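Local coordinates for putative ABC transporter, ATP-binding protein ComA (Streptococcus mutans, PDB 3K8U) that is the peptidase domain of a putative ABC transporter, a C39-family member of clan CA with helices packed on an antiparallel sheet, at residues S67-M72 and T132-F137; Y82-H87 and Y98-S103; N106-G111 and M122-F127; R15-A20 and L94-V99. All coordinates share one frame; numbering follows the deposited sequence.

Interaction 1. Residues S67-M72 and T132-F137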
loop_
_atom_site.group_PDB
_atom_site.type_symbol
_atom_site.label_atom_id
_atom_site.label_comp_id
_atom_site.label_asym_id
_atom_site.label_seq_id
_atom_site.Cartn_x
_atom_site.Cartn_y
_atom_site.Cartn_z
ATOM N N SER A 67 4.187 -9.354 6.797
ATOM C CA SER A 67 4.571 -9.258 5.394
ATOM C C SER A 67 4.606 -10.672 4.832
ATOM O O SER A 67 5.251 -11.559 5.395
ATOM C CB SER A 67 5.947 -8.605 5.260
ATOM O OG SER A 67 5.933 -7.307 5.822
ATOM N N ILE A 68 3.893 -10.885 3.735
ATOM C CA ILE A 68 3.830 -12.205 3.129
ATOM C C ILE A 68 4.074 -12.149 1.631
ATOM O O ILE A 68 3.973 -11.086 1.011
ATOM C CB ILE A 68 2.440 -12.854 3.347
ATOM C CG1 ILE A 68 1.353 -11.972 2.728
ATOM C CG2 ILE A 68 2.171 -13.054 4.839
ATOM C CD1 ILE A 68 0.133 -12.728 2.258
ATOM N N LYS A 69 4.447 -13.295 1.069
ATOM C CA LYS A 69 4.655 -13.418 -0.366
ATOM C C LYS A 69 3.445 -14.216 -0.822
ATOM O O LYS A 69 3.239 -15.352 -0.389
ATOM C CB LYS A 69 5.950 -14.168 -0.680
ATOM C CG LYS A 69 7.213 -13.422 -0.263
ATOM C CD LYS A 69 7.353 -12.077 -0.978
ATOM C CE LYS A 69 7.507 -12.245 -2.485
ATOM N NZ LYS A 69 7.730 -10.940 -3.172
ATOM N N ALA A 70 2.621 -13.601 -1.658
ATOM C CA ALA A 70 1.401 -14.240 -2.125
ATOM C C ALA A 70 1.290 -14.268 -3.638
ATOM O O ALA A 70 2.214 -13.887 -4.348
ATOM C CB ALA A 70 0.198 -13.520 -1.524
ATOM N N ASP A 71 0.161 -14.777 -4.121
ATOM C CA ASP A 71 -0.114 -14.840 -5.550
ATOM C C ASP A 71 -1.564 -14.397 -5.759
ATOM O O ASP A 71 -2.266 -14.091 -4.795
ATOM C CB ASP A 71 0.142 -16.249 -6.103
ATOM C CG ASP A 71 -0.620 -17.324 -5.354
ATOM O OD1 ASP A 71 -1.860 -17.248 -5.308
ATOM O OD2 ASP A 71 0.023 -18.244 -4.805
ATOM N N MET A 72 -2.032 -14.407 -7.000
ATOM C CA MET A 72 -3.391 -13.950 -7.284
ATOM C C MET A 72 -4.564 -14.723 -6.672
ATOM O O MET A 72 -5.671 -14.192 -6.601
ATOM C CB MET A 72 -3.587 -13.746 -8.787
ATOM C CG MET A 72 -2.702 -12.645 -9.376
ATOM S SD MET A 72 -2.973 -10.992 -8.665
ATOM C CE MET A 72 -4.556 -10.568 -9.391
ATOM N N THR A 132 4.904 -7.811 -7.145
ATOM C CA THR A 132 6.028 -8.673 -6.785
ATOM C C THR A 132 5.545 -9.862 -5.961
ATOM O O THR A 132 6.295 -10.811 -5.736
ATOM C CB THR A 132 7.079 -7.937 -5.920
ATOM O OG1 THR A 132 6.497 -7.585 -4.656
ATOM C CG2 THR A 132 7.588 -6.679 -6.621
ATOM N N GLY A 133 4.295 -9.801 -5.512
ATOM C CA GLY A 133 3.745 -10.848 -4.675
ATOM C C GLY A 133 3.776 -10.436 -3.209
ATOM O O GLY A 133 3.104 -11.041 -2.375
ATOM N N LEU A 134 4.548 -9.399 -2.890
ATOM C CA LEU A 134 4.649 -8.923 -1.515
ATOM C C LEU A 134 3.403 -8.166 -1.084
ATOM O O LEU A 134 2.946 -7.249 -1.774
ATOM C CB LEU A 134 5.878 -8.023 -1.326
ATOM C CG LEU A 134 6.059 -7.480 0.101
ATOM C CD1 LEU A 134 6.441 -8.611 1.043
ATOM C CD2 LEU A 134 7.119 -6.396 0.129
ATOM N N ALA A 135 2.850 -8.570 0.057
ATOM C CA ALA A 135 1.665 -7.928 0.619
ATOM C C ALA A 135 1.932 -7.656 2.095
ATOM O O ALA A 135 2.486 -8.500 2.798
ATOM C CB ALA A 135 0.439 -8.824 0.462
ATOM N N ILE A 136 1.583 -6.456 2.542
ATOM C CA ILE A 136 1.773 -6.068 3.932
ATOM C C ILE A 136 0.405 -5.793 4.530
ATOM O O ILE A 136 -0.342 -4.943 4.038
ATOM C CB ILE A 136 2.674 -4.810 4.059
ATOM C CG1 ILE A 136 4.049 -5.091 3.446
ATOM C CG2 ILE A 136 2.829 -4.409 5.538
ATOM C CD1 ILE A 136 4.918 -3.860 3.267
ATOM N N PHE A 137 0.074 -6.554 5.571
ATOM C CA PHE A 137 -1.196 -6.426 6.275
ATOM C C PHE A 137 -0.977 -5.745 7.620
ATOM O O PHE A 137 -0.032 -6.071 8.344
ATOM C CB PHE A 137 -1.825 -7.811 6.485
ATOM C CG PHE A 137 -2.302 -8.464 5.213
ATOM C CD1 PHE A 137 -3.639 -8.381 4.836
ATOM C CD2 PHE A 137 -1.413 -9.135 4.382
ATOM C CE1 PHE A 137 -4.083 -8.952 3.648
ATOM C CE2 PHE A 137 -1.847 -9.711 3.190
ATOM C CZ PHE A 137 -3.184 -9.617 2.820
#
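Bent at chi2 (-61°), which sets CD, and again at chi3 (-64°), which sets CE, the Lys-69 chain turns back over the strand of Leu-134 and brings NZ within 2.9 Å of Thr-132 O. The ammonium group makes this hydrogen bond from above the carbonyl plane. On the way CD passes Leu-134 CD1 at 4.1 Å, the two side chains slanting across each other. Ile-68 leans from the other face of the sheet: its CG1 sits between backbone N and carbonyl carbon (chi1 59°) and rests 4.0 Å from Ala-135 CB, while CD1 meets Phe-137 CE2 at 3.7 Å. The Phe-137 ring is itself stacked on Phe-84. The backbones belong to antiparallel strands 63-69 and 134-140, the first an outermost strand of the sheet. Ile-68 and Ala-135 form the hydrogen-bonded pair, each N giving its proton to the other's O at 2.9 Å; Ser-67 with Ile-136 and Lys-69 with Leu-134 are the flanking non-hydrogen-bonded pairs. Beyond them Ala-70 N binds Gly-133 O at 2.7 Å. Gly-133, at positive phi, brings its backbone close against Ala-70. Thr-132 OG1 accepts from Leu-134 N at 3.2 Å, an ST turn. The two faces thus differ in chemistry: aliphatic and aromatic carbon gathers round Ile-68, whereas the partner of the Lys-69 amine across the contact is a backbone carbonyl, so the lysine links its strand to the turn at Thr-132 through a neutral acceptor.

Interaction 2. Residues Y82-H87 and Y98-S103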
loop_
_atom_site.group_PDB
_atom_site.type_symbol
_atom_site.label_atom_id
_atom_site.label_comp_id
_atom_site.label_asym_id
_atom_site.label_seq_id
_atom_site.Cartn_x
_atom_site.Cartn_y
_atom_site.Cartn_z
ATOM N N TYR A 82 -9.438 -6.435 3.931
ATOM C CA TYR A 82 -8.996 -5.249 3.210
ATOM C C TYR A 82 -9.084 -4.085 4.191
ATOM O O TYR A 82 -9.864 -4.130 5.143
ATOM C CB TYR A 82 -9.915 -4.975 2.019
ATOM C CG TYR A 82 -9.890 -6.021 0.931
ATOM C CD1 TYR A 82 -8.901 -6.007 -0.054
ATOM C CD2 TYR A 82 -10.880 -7.000 0.857
ATOM C CE1 TYR A 82 -8.904 -6.940 -1.091
ATOM C CE2 TYR A 82 -10.891 -7.939 -0.175
ATOM C CZ TYR A 82 -9.904 -7.901 -1.143
ATOM O OH TYR A 82 -9.924 -8.814 -2.170
ATOM N N PRO A 83 -8.281 -3.031 3.983
ATOM C CA PRO A 83 -7.314 -2.885 2.893
ATOM C C PRO A 83 -5.925 -3.350 3.318
ATOM O O PRO A 83 -5.683 -3.621 4.496
ATOM C CB PRO A 83 -7.324 -1.378 2.662
ATOM C CG PRO A 83 -7.381 -0.857 4.077
ATOM C CD PRO A 83 -8.408 -1.769 4.744
ATOM N N PHE A 84 -5.035 -3.508 2.344
ATOM C CA PHE A 84 -3.656 -3.880 2.635
ATOM C C PHE A 84 -2.720 -3.255 1.607
ATOM O O PHE A 84 -3.171 -2.661 0.625
ATOM C CB PHE A 84 -3.465 -5.400 2.769
ATOM C CG PHE A 84 -3.853 -6.185 1.555
ATOM C CD1 PHE A 84 -2.898 -6.539 0.606
ATOM C CD2 PHE A 84 -5.166 -6.613 1.379
ATOM C CE1 PHE A 84 -3.245 -7.307 -0.498
ATOM C CE2 PHE A 84 -5.524 -7.382 0.279
ATOM C CZ PHE A 84 -4.563 -7.730 -0.662
ATOM N N ILE A 85 -1.421 -3.359 1.853
ATOM C CA ILE A 85 -0.416 -2.763 0.979
ATOM C C ILE A 85 0.300 -3.792 0.112
ATOM O O ILE A 85 0.561 -4.901 0.561
ATOM C CB ILE A 85 0.621 -2.007 1.837
ATOM C CG1 ILE A 85 -0.077 -0.883 2.613
ATOM C CG2 ILE A 85 1.758 -1.459 0.974
ATOM C CD1 ILE A 85 0.750 -0.306 3.746
ATOM N N VAL A 86 0.583 -3.427 -1.138
ATOM C CA VAL A 86 1.309 -4.312 -2.051
ATOM C C VAL A 86 2.445 -3.573 -2.741
ATOM O O VAL A 86 2.369 -2.361 -2.968
ATOM C CB VAL A 86 0.396 -4.947 -3.143
ATOM C CG1 VAL A 86 -0.587 -5.922 -2.508
ATOM C CG2 VAL A 86 -0.343 -3.870 -3.938
ATOM N N HIS A 87 3.501 -4.313 -3.066
ATOM C CA HIS A 87 4.665 -3.758 -3.747
ATOM C C HIS A 87 4.501 -4.033 -5.239
ATOM O O HIS A 87 4.330 -5.187 -5.655
ATOM C CB HIS A 87 5.942 -4.429 -3.217
ATOM C CG HIS A 87 7.212 -3.864 -3.777
ATOM N ND1 HIS A 87 8.395 -4.573 -3.791
ATOM C CD2 HIS A 87 7.487 -2.664 -4.342
ATOM C CE1 HIS A 87 9.343 -3.834 -4.341
ATOM N NE2 HIS A 87 8.818 -2.672 -4.684
ATOM N N TYR A 98 0.826 0.137 -3.737
ATOM C CA TYR A 98 -0.593 0.454 -3.891
ATOM C C TYR A 98 -1.280 -0.001 -2.621
ATOM O O TYR A 98 -0.751 -0.821 -1.861
ATOM C CB TYR A 98 -1.273 -0.384 -4.981
ATOM C CG TYR A 98 -0.900 -0.155 -6.423
ATOM C CD1 TYR A 98 -0.318 1.034 -6.854
ATOM C CD2 TYR A 98 -1.173 -1.142 -7.372
ATOM C CE1 TYR A 98 -0.020 1.236 -8.202
ATOM C CE2 TYR A 98 -0.880 -0.954 -8.714
ATOM C CZ TYR A 98 -0.307 0.231 -9.125
ATOM O OH TYR A 98 -0.029 0.403 -10.460
ATOM N N VAL A 99 -2.472 0.535 -2.403
ATOM C CA VAL A 99 -3.312 0.094 -1.308
ATOM C C VAL A 99 -4.340 -0.748 -2.072
ATOM O O VAL A 99 -4.705 -0.398 -3.198
ATOM C CB VAL A 99 -4.054 1.262 -0.625
ATOM C CG1 VAL A 99 -5.032 0.715 0.405
ATOM C CG2 VAL A 99 -3.058 2.207 0.045
ATOM N N VAL A 100 -4.718 -1.905 -1.535
ATOM C CA VAL A 100 -5.726 -2.723 -2.199
ATOM C C VAL A 100 -6.972 -2.664 -1.320
ATOM O O VAL A 100 -6.932 -3.038 -0.149
ATOM C CB VAL A 100 -5.265 -4.189 -2.414
ATOM C CG1 VAL A 100 -6.366 -4.983 -3.112
ATOM C CG2 VAL A 100 -4.009 -4.216 -3.267
ATOM N N TYR A 101 -8.060 -2.154 -1.889
ATOM C CA TYR A 101 -9.320 -1.983 -1.164
ATOM C C TYR A 101 -10.327 -3.105 -1.336
ATOM O O TYR A 101 -11.180 -3.312 -0.472
ATOM C CB TYR A 101 -9.983 -0.675 -1.587
ATOM C CG TYR A 101 -9.137 0.545 -1.343
ATOM C CD1 TYR A 101 -8.974 1.059 -0.057
ATOM C CD2 TYR A 101 -8.501 1.188 -2.400
ATOM C CE1 TYR A 101 -8.191 2.189 0.167
ATOM C CE2 TYR A 101 -7.720 2.309 -2.189
ATOM C CZ TYR A 101 -7.568 2.805 -0.910
ATOM O OH TYR A 101 -6.773 3.907 -0.716
ATOM N N GLY A 102 -10.262 -3.797 -2.466
ATOM C CA GLY A 102 -11.197 -4.877 -2.703
ATOM C C GLY A 102 -11.081 -5.449 -4.093
ATOM O O GLY A 102 -10.150 -5.134 -4.836
ATOM N N SER A 103 -12.027 -6.317 -4.434
ATOM C CA SER A 103 -12.057 -6.948 -5.743
ATOM C C SER A 103 -13.497 -7.096 -6.209
ATOM O O SER A 103 -14.393 -7.382 -5.410
ATOM C CB SER A 103 -11.390 -8.324 -5.692
ATOM O OG SER A 103 -12.083 -9.201 -4.822
#
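The Tyr-82 ring lies flat over Gly-102, and the Phe-84 ring lies over Val-100, two CH-pi contacts along one side of the beta hairpin formed by strands 84-90 and 93-104. Gly-102 CA stands 3.6 Å from the centroid of the Tyr-82 ring, 15° off its normal and shifted toward the rim; the ring packs on backbone here, with CE1 3.5 Å from Gly-102 CA. Val-100 CB sits 4.1 Å from the centroid of the Phe-84 ring, the two side chains running side by side in the same direction. The methyls of Val-100 then part, CG1 anti to the backbone N (chi1 -180°) and CG2 anti to the carbonyl carbon: CG1 touches Tyr-82 CE1 at 3.8 Å, while CG2 meets Val-86 CG2 at 3.7 Å, where the two valines cross at about a right angle. Phe-75 from a loop also packs on Tyr-82, Phe-84 and Val-100. Pro-83, which follows a cis peptide bond, sets CB against Val-99 CG1 on the other face, where Val-99 and Ile-85 are covered by Val-21 of helix 17-28. Phe-84 with Val-100 and Val-86 with Tyr-98 are hydrogen-bonded antiparallel pairs, with Ile-85 and Val-99 the non-hydrogen-bonded pair between them. Toward strand 107-112, the neighbour on the other side of strand 93-104, Tyr-101 and Gly-102 both face Ile-109, a classic beta bulge. Next to it Ser-103 OG lies 3.4 Å from Tyr-82 OH, a weak link at most. Val-100 O accepts from Phe-84 N at 3.2 Å and also lies at the edge of the Tyr-82 ring, 3.6 Å from CD1.

Interaction 3. Residues N106-G111 and M122-F127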
loop_
_atom_site.group_PDB
_atom_site.type_symbol
_atom_site.label_atom_id
_atom_site.label_comp_id
_atom_site.label_asym_id
_atom_site.label_seq_id
_atom_site.Cartn_x
_atom_site.Cartn_y
_atom_site.Cartn_z
ATOM N N ASN A 106 -13.383 -9.274 -12.574
ATOM C CA ASN A 106 -12.022 -9.588 -12.991
ATOM C C ASN A 106 -11.146 -8.360 -12.714
ATOM O O ASN A 106 -10.114 -8.155 -13.357
ATOM C CB ASN A 106 -12.010 -9.940 -14.485
ATOM C CG ASN A 106 -10.661 -10.442 -14.966
ATOM O OD1 ASN A 106 -10.034 -11.292 -14.330
ATOM N ND2 ASN A 106 -10.208 -9.916 -16.098
ATOM N N GLN A 107 -11.572 -7.545 -11.749
ATOM C CA GLN A 107 -10.842 -6.334 -11.393
ATOM C C GLN A 107 -10.643 -6.141 -9.897
ATOM O O GLN A 107 -11.375 -6.688 -9.073
ATOM C CB GLN A 107 -11.537 -5.093 -11.962
ATOM C CG GLN A 107 -11.580 -5.030 -13.481
ATOM C CD GLN A 107 -11.842 -3.632 -13.993
ATOM O OE1 GLN A 107 -11.008 -3.050 -14.691
ATOM N NE2 GLN A 107 -12.997 -3.074 -13.640
ATOM N N LEU A 108 -9.625 -5.359 -9.562
ATOM C CA LEU A 108 -9.301 -5.040 -8.181
ATOM C C LEU A 108 -9.463 -3.539 -8.016
ATOM O O LEU A 108 -9.276 -2.789 -8.971
ATOM C CB LEU A 108 -7.844 -5.398 -7.884
ATOM C CG LEU A 108 -7.437 -6.863 -8.024
ATOM C CD1 LEU A 108 -5.949 -7.006 -7.788
ATOM C CD2 LEU A 108 -8.225 -7.700 -7.035
ATOM N N ILE A 109 -9.845 -3.108 -6.821
ATOM C CA ILE A 109 -9.972 -1.685 -6.541
ATOM C C ILE A 109 -8.678 -1.336 -5.811
ATOM O O ILE A 109 -8.403 -1.867 -4.734
ATOM C CB ILE A 109 -11.170 -1.378 -5.621
ATOM C CG1 ILE A 109 -12.455 -1.953 -6.217
ATOM C CG2 ILE A 109 -11.307 0.137 -5.431
ATOM C CD1 ILE A 109 -13.653 -1.838 -5.302
ATOM N N ILE A 110 -7.852 -0.505 -6.434
ATOM C CA ILE A 110 -6.579 -0.125 -5.830
ATOM C C ILE A 110 -6.427 1.371 -5.598
ATOM O O ILE A 110 -7.133 2.184 -6.194
ATOM C CB ILE A 110 -5.375 -0.646 -6.663
ATOM C CG1 ILE A 110 -5.378 -0.040 -8.069
ATOM C CG2 ILE A 110 -5.413 -2.185 -6.752
ATOM C CD1 ILE A 110 -4.359 1.061 -8.268
ATOM N N GLY A 111 -5.499 1.714 -4.710
ATOM C CA GLY A 111 -5.223 3.102 -4.402
ATOM C C GLY A 111 -3.769 3.367 -4.715
ATOM O O GLY A 111 -2.873 2.826 -4.065
ATOM N N MET A 122 -8.476 -1.829 -11.518
ATOM C CA MET A 122 -7.382 -2.360 -12.325
ATOM C C MET A 122 -7.662 -3.831 -12.608
ATOM O O MET A 122 -8.072 -4.570 -11.713
ATOM C CB MET A 122 -6.049 -2.226 -11.571
ATOM C CG MET A 122 -4.824 -2.674 -12.366
ATOM S SD MET A 122 -3.242 -2.425 -11.493
ATOM C CE MET A 122 -3.026 -0.639 -11.695
ATOM N N SER A 123 -7.446 -4.257 -13.850
ATOM C CA SER A 123 -7.684 -5.650 -14.204
ATOM C C SER A 123 -6.718 -6.528 -13.418
ATOM O O SER A 123 -5.603 -6.103 -13.092
ATOM C CB SER A 123 -7.481 -5.880 -15.703
ATOM O OG SER A 123 -6.116 -5.778 -16.060
ATOM N N LYS A 124 -7.159 -7.733 -13.078
ATOM C CA LYS A 124 -6.309 -8.658 -12.337
ATOM C C LYS A 124 -5.062 -9.009 -13.146
ATOM O O LYS A 124 -3.994 -9.216 -12.578
ATOM C CB LYS A 124 -7.095 -9.908 -11.940
ATOM C CG LYS A 124 -8.096 -9.636 -10.823
ATOM C CD LYS A 124 -8.952 -10.838 -10.486
ATOM C CE LYS A 124 -9.862 -10.509 -9.310
ATOM N NZ LYS A 124 -10.935 -11.513 -9.110
ATOM N N GLU A 125 -5.194 -9.002 -14.472
ATOM C CA GLU A 125 -4.088 -9.304 -15.383
ATOM C C GLU A 125 -2.990 -8.249 -15.278
ATOM O O GLU A 125 -1.810 -8.578 -15.165
ATOM C CB GLU A 125 -4.589 -9.324 -16.828
ATOM C CG GLU A 125 -4.045 -10.461 -17.668
ATOM C CD GLU A 125 -4.893 -11.717 -17.568
ATOM O OE1 GLU A 125 -5.053 -12.410 -18.598
ATOM O OE2 GLU A 125 -5.409 -12.008 -16.468
ATOM N N ARG A 126 -3.389 -6.981 -15.359
ATOM C CA ARG A 126 -2.459 -5.855 -15.273
ATOM C C ARG A 126 -1.755 -5.856 -13.920
ATOM O O ARG A 126 -0.532 -5.711 -13.841
ATOM C CB ARG A 126 -3.217 -4.533 -15.439
ATOM C CG ARG A 126 -2.352 -3.283 -15.299
ATOM C CD ARG A 126 -1.708 -2.893 -16.616
ATOM N NE ARG A 126 -2.716 -2.509 -17.604
ATOM C CZ ARG A 126 -2.466 -1.799 -18.700
ATOM N NH1 ARG A 126 -1.234 -1.382 -18.964
ATOM N NH2 ARG A 126 -3.453 -1.505 -19.536
ATOM N N PHE A 127 -2.543 -5.999 -12.858
ATOM C CA PHE A 127 -2.009 -6.017 -11.503
ATOM C C PHE A 127 -0.994 -7.151 -11.328
ATOM O O PHE A 127 0.095 -6.946 -10.793
ATOM C CB PHE A 127 -3.140 -6.175 -10.495
ATOM C CG PHE A 127 -2.677 -6.183 -9.071
ATOM C CD1 PHE A 127 -2.373 -4.991 -8.423
ATOM C CD2 PHE A 127 -2.542 -7.380 -8.377
ATOM C CE1 PHE A 127 -1.941 -4.992 -7.099
ATOM C CE2 PHE A 127 -2.112 -7.391 -7.059
ATOM C CZ PHE A 127 -1.810 -6.197 -6.417
HETATM O O HOH W 1 -7.509 -9.416 -16.090
#
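Lys-124 stretches its side chain across Asn-106 and on to Leu-108. CB lies 3.8 Å from Asn-106 O, and CG is nearer the same oxygen at 3.6 Å. CD passes Asn-106 OD1 at 4.0 Å, and CE reaches Leu-108 CD2, the leucine crossing the lysine at about a right angle. At the tip, NZ is hydrogen-bonded to Asn-105 O. The backbone of Lys-124 joins in as well, its N donating to Asn-106 O at 3.0 Å. This is the point where the beta hairpin of strands 107-112 and 120-123 runs into helix 124-130: Leu-108 and Met-122 form a hydrogen-bonded antiparallel pair, and Ser-123 is the helix N-cap, its OG accepting from Arg-126 N at 3.1 Å. The other methyl of the leucine, Leu-108 CD1, sits over one face of the Phe-127 ring, 3.8 Å from its centroid. Phe-127 CG is anti to its backbone N (chi1 -179°), which starts the ring toward the strand. Met-122, extended as far as SD, brings CE to 4.1 Å from Ile-110 CD1. At the polar side of the contact a water accepts from Glu-125 N at 2.9 Å and, more weakly, from Asn-106 ND2.

Interaction 4. Residues R15-A20 and L94-V99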
loop_
_atom_site.group_PDB
_atom_site.type_symbol
_atom_site.label_atom_id
_atom_site.label_comp_id
_atom_site.label_asym_id
_atom_site.label_seq_id
_atom_site.Cartn_x
_atom_site.Cartn_y
_atom_site.Cartn_z
ATOM N N ARG A 15 9.394 10.478 -3.901
ATOM C CA ARG A 15 9.925 9.479 -2.975
ATOM C C ARG A 15 8.930 9.049 -1.894
ATOM O O ARG A 15 9.212 8.132 -1.128
ATOM C CB ARG A 15 11.170 10.038 -2.275
ATOM C CG ARG A 15 10.845 11.081 -1.189
ATOM C CD ARG A 15 12.095 11.632 -0.514
ATOM N NE ARG A 15 12.890 12.458 -1.418
ATOM C CZ ARG A 15 14.095 12.945 -1.131
ATOM N NH1 ARG A 15 14.660 12.691 0.042
ATOM N NH2 ARG A 15 14.739 13.684 -2.022
ATOM N N ASP A 16 7.759 9.680 -1.861
ATOM C CA ASP A 16 6.766 9.416 -0.815
ATOM C C ASP A 16 5.675 8.369 -1.002
ATOM O O ASP A 16 4.678 8.406 -0.282
ATOM C CB ASP A 16 6.109 10.735 -0.386
ATOM C CG ASP A 16 7.065 11.661 0.344
ATOM O OD1 ASP A 16 8.019 11.167 0.976
ATOM O OD2 ASP A 16 6.845 12.888 0.300
ATOM N N CYS A 17 5.856 7.412 -1.908
ATOM C CA CYS A 17 4.814 6.404 -2.095
ATOM C C CYS A 17 4.606 5.549 -0.842
ATOM O O CYS A 17 3.469 5.216 -0.500
ATOM C CB CYS A 17 5.108 5.508 -3.298
ATOM S SG CYS A 17 3.640 4.604 -3.839
ATOM N N GLY A 18 5.703 5.208 -0.166
ATOM C CA GLY A 18 5.632 4.408 1.050
ATOM C C GLY A 18 4.859 5.133 2.138
ATOM O O GLY A 18 3.925 4.575 2.728
ATOM N N PRO A 19 5.274 6.362 2.481
ATOM C CA PRO A 19 4.581 7.141 3.509
ATOM C C PRO A 19 3.100 7.297 3.153
ATOM O O PRO A 19 2.237 7.217 4.024
ATOM C CB PRO A 19 5.309 8.484 3.452
ATOM C CG PRO A 19 6.702 8.084 3.154
ATOM C CD PRO A 19 6.541 7.012 2.094
ATOM N N ALA A 20 2.814 7.486 1.863
ATOM C CA ALA A 20 1.439 7.657 1.392
ATOM C C ALA A 20 0.539 6.445 1.613
ATOM O O ALA A 20 -0.577 6.597 2.113
ATOM C CB ALA A 20 1.419 8.072 -0.074
ATOM N N LEU A 94 11.242 1.010 -8.629
ATOM C CA LEU A 94 11.416 -0.206 -7.840
ATOM C C LEU A 94 10.865 -0.134 -6.417
ATOM O O LEU A 94 10.904 -1.127 -5.690
ATOM C CB LEU A 94 12.897 -0.593 -7.799
ATOM C CG LEU A 94 13.523 -1.058 -9.116
ATOM C CD1 LEU A 94 15.033 -1.156 -8.969
ATOM C CD2 LEU A 94 12.934 -2.401 -9.530
ATOM N N GLN A 95 10.347 1.030 -6.028
ATOM C CA GLN A 95 9.789 1.220 -4.691
ATOM C C GLN A 95 8.419 1.901 -4.721
ATOM O O GLN A 95 8.187 2.908 -4.047
ATOM C CB GLN A 95 10.758 2.013 -3.802
ATOM C CG GLN A 95 12.093 1.320 -3.538
ATOM C CD GLN A 95 11.980 0.124 -2.602
ATOM O OE1 GLN A 95 10.902 -0.454 -2.424
ATOM N NE2 GLN A 95 13.100 -0.248 -1.991
ATOM N N HIS A 96 7.516 1.357 -5.527
ATOM C CA HIS A 96 6.167 1.896 -5.621
ATOM C C HIS A 96 5.223 0.906 -4.946
ATOM O O HIS A 96 5.462 -0.302 -4.972
ATOM C CB HIS A 96 5.755 2.110 -7.081
ATOM C CG HIS A 96 4.626 3.079 -7.241
ATOM N ND1 HIS A 96 4.812 4.446 -7.213
ATOM C CD2 HIS A 96 3.295 2.883 -7.387
ATOM C CE1 HIS A 96 3.643 5.049 -7.331
ATOM N NE2 HIS A 96 2.707 4.124 -7.439
ATOM N N TYR A 97 4.163 1.419 -4.326
ATOM C CA TYR A 97 3.198 0.570 -3.634
ATOM C C TYR A 97 1.783 1.044 -3.908
ATOM O O TYR A 97 1.567 2.205 -4.248
ATOM C CB TYR A 97 3.412 0.630 -2.110
ATOM C CG TYR A 97 4.789 0.219 -1.640
ATOM C CD1 TYR A 97 5.040 -1.082 -1.212
ATOM C CD2 TYR A 97 5.846 1.133 -1.634
ATOM C CE1 TYR A 97 6.314 -1.468 -0.797
ATOM C CE2 TYR A 97 7.115 0.759 -1.222
ATOM C CZ TYR A 97 7.344 -0.540 -0.808
ATOM O OH TYR A 97 8.607 -0.911 -0.413
ATOM N N TYR A 98 0.826 0.137 -3.737
ATOM C CA TYR A 98 -0.593 0.454 -3.891
ATOM C C TYR A 98 -1.280 -0.001 -2.621
ATOM O O TYR A 98 -0.751 -0.821 -1.861
ATOM C CB TYR A 98 -1.273 -0.384 -4.981
ATOM C CG TYR A 98 -0.900 -0.155 -6.423
ATOM C CD1 TYR A 98 -0.318 1.034 -6.854
ATOM C CD2 TYR A 98 -1.173 -1.142 -7.372
ATOM C CE1 TYR A 98 -0.020 1.236 -8.202
ATOM C CE2 TYR A 98 -0.880 -0.954 -8.714
ATOM C CZ TYR A 98 -0.307 0.231 -9.125
ATOM O OH TYR A 98 -0.029 0.403 -10.460
ATOM N N VAL A 99 -2.472 0.535 -2.403
ATOM C CA VAL A 99 -3.312 0.094 -1.308
ATOM C C VAL A 99 -4.340 -0.748 -2.072
ATOM O O VAL A 99 -4.705 -0.398 -3.198
ATOM C CB VAL A 99 -4.054 1.262 -0.625
ATOM C CG1 VAL A 99 -5.032 0.715 0.405
ATOM C CG2 VAL A 99 -3.058 2.207 0.045
#
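Cys-17 SG lies over the face of the His-96 ring and also meets the backbone N and O of Tyr-97. The sulfur stands 3.6 Å from the ring centroid, 12° off the normal and therefore over the centre, with CE1 its nearest ring atom at 3.5 Å. Tyr-97 N donates to SG at 3.3 Å in a nearly straight bond (167° at the hydrogen), and Tyr-97 O also lies close to SG, at 3.2 Å. SG is anti to the backbone N of Cys-17 (chi1 -163°), which carries it from the start of the helix to the histidine and Tyr-97. The rest of the contact is much looser. Gly-18 CA comes no nearer the Tyr-97 ring than 4.2 Å, at CD2, and Cys-17 CB is 4.1 Å from Gln-95 O. The chain turns a corner at Leu-94 and Gln-95, and there the contact gives way to solvent, Leu-94 being exposed. The imidazole is also held at NE2, hydrogen-bonded to Asp-112 OD1; Tyr-98 CE1 lies at the ring edge, in its plane. A cysteine at the start of a helix, facing a histidine on the sheet that is backed by an aspartate, is the layout of papain-like clan CA peptidases, so Cys-17 and His-96 probably form the active-site pair. Tyr-97 OH is bound to Thr-49 O, and its ring stacks on His-87 of strand 84-90. Further on in helix 17-28, Val-21 packs against Tyr-97 and Val-99, while Pro-19 turns to helix 35-41 and Pro-113 covers Cys-17.

Overall arrangement
Interactions 1, 2 and 3 pair neighbouring strands of one antiparallel sheet, interaction 3 also bringing in the start of helix 124-130, whereas interaction 4 sets a helix on that sheet. Interactions 2 and 4 are buried and share Tyr-98 and Val-99; interaction 2 joins apolar packing to four backbone hydrogen bonds; interaction 4 rests on one sulfur, over an imidazole and taking a backbone N-H. Interactions 1 and 3 hold the outermost strands, partly exposed, and mix apolar packing with a lysine bound to backbone carbonyls. The sheet continues from interaction 1 to 2 through Ile-136 N and Ile-85 O, and from 2 to 3 through Gly-111 N and Val-99 O. Met-72 bridges interactions 1 and 3, packing on Phe-127.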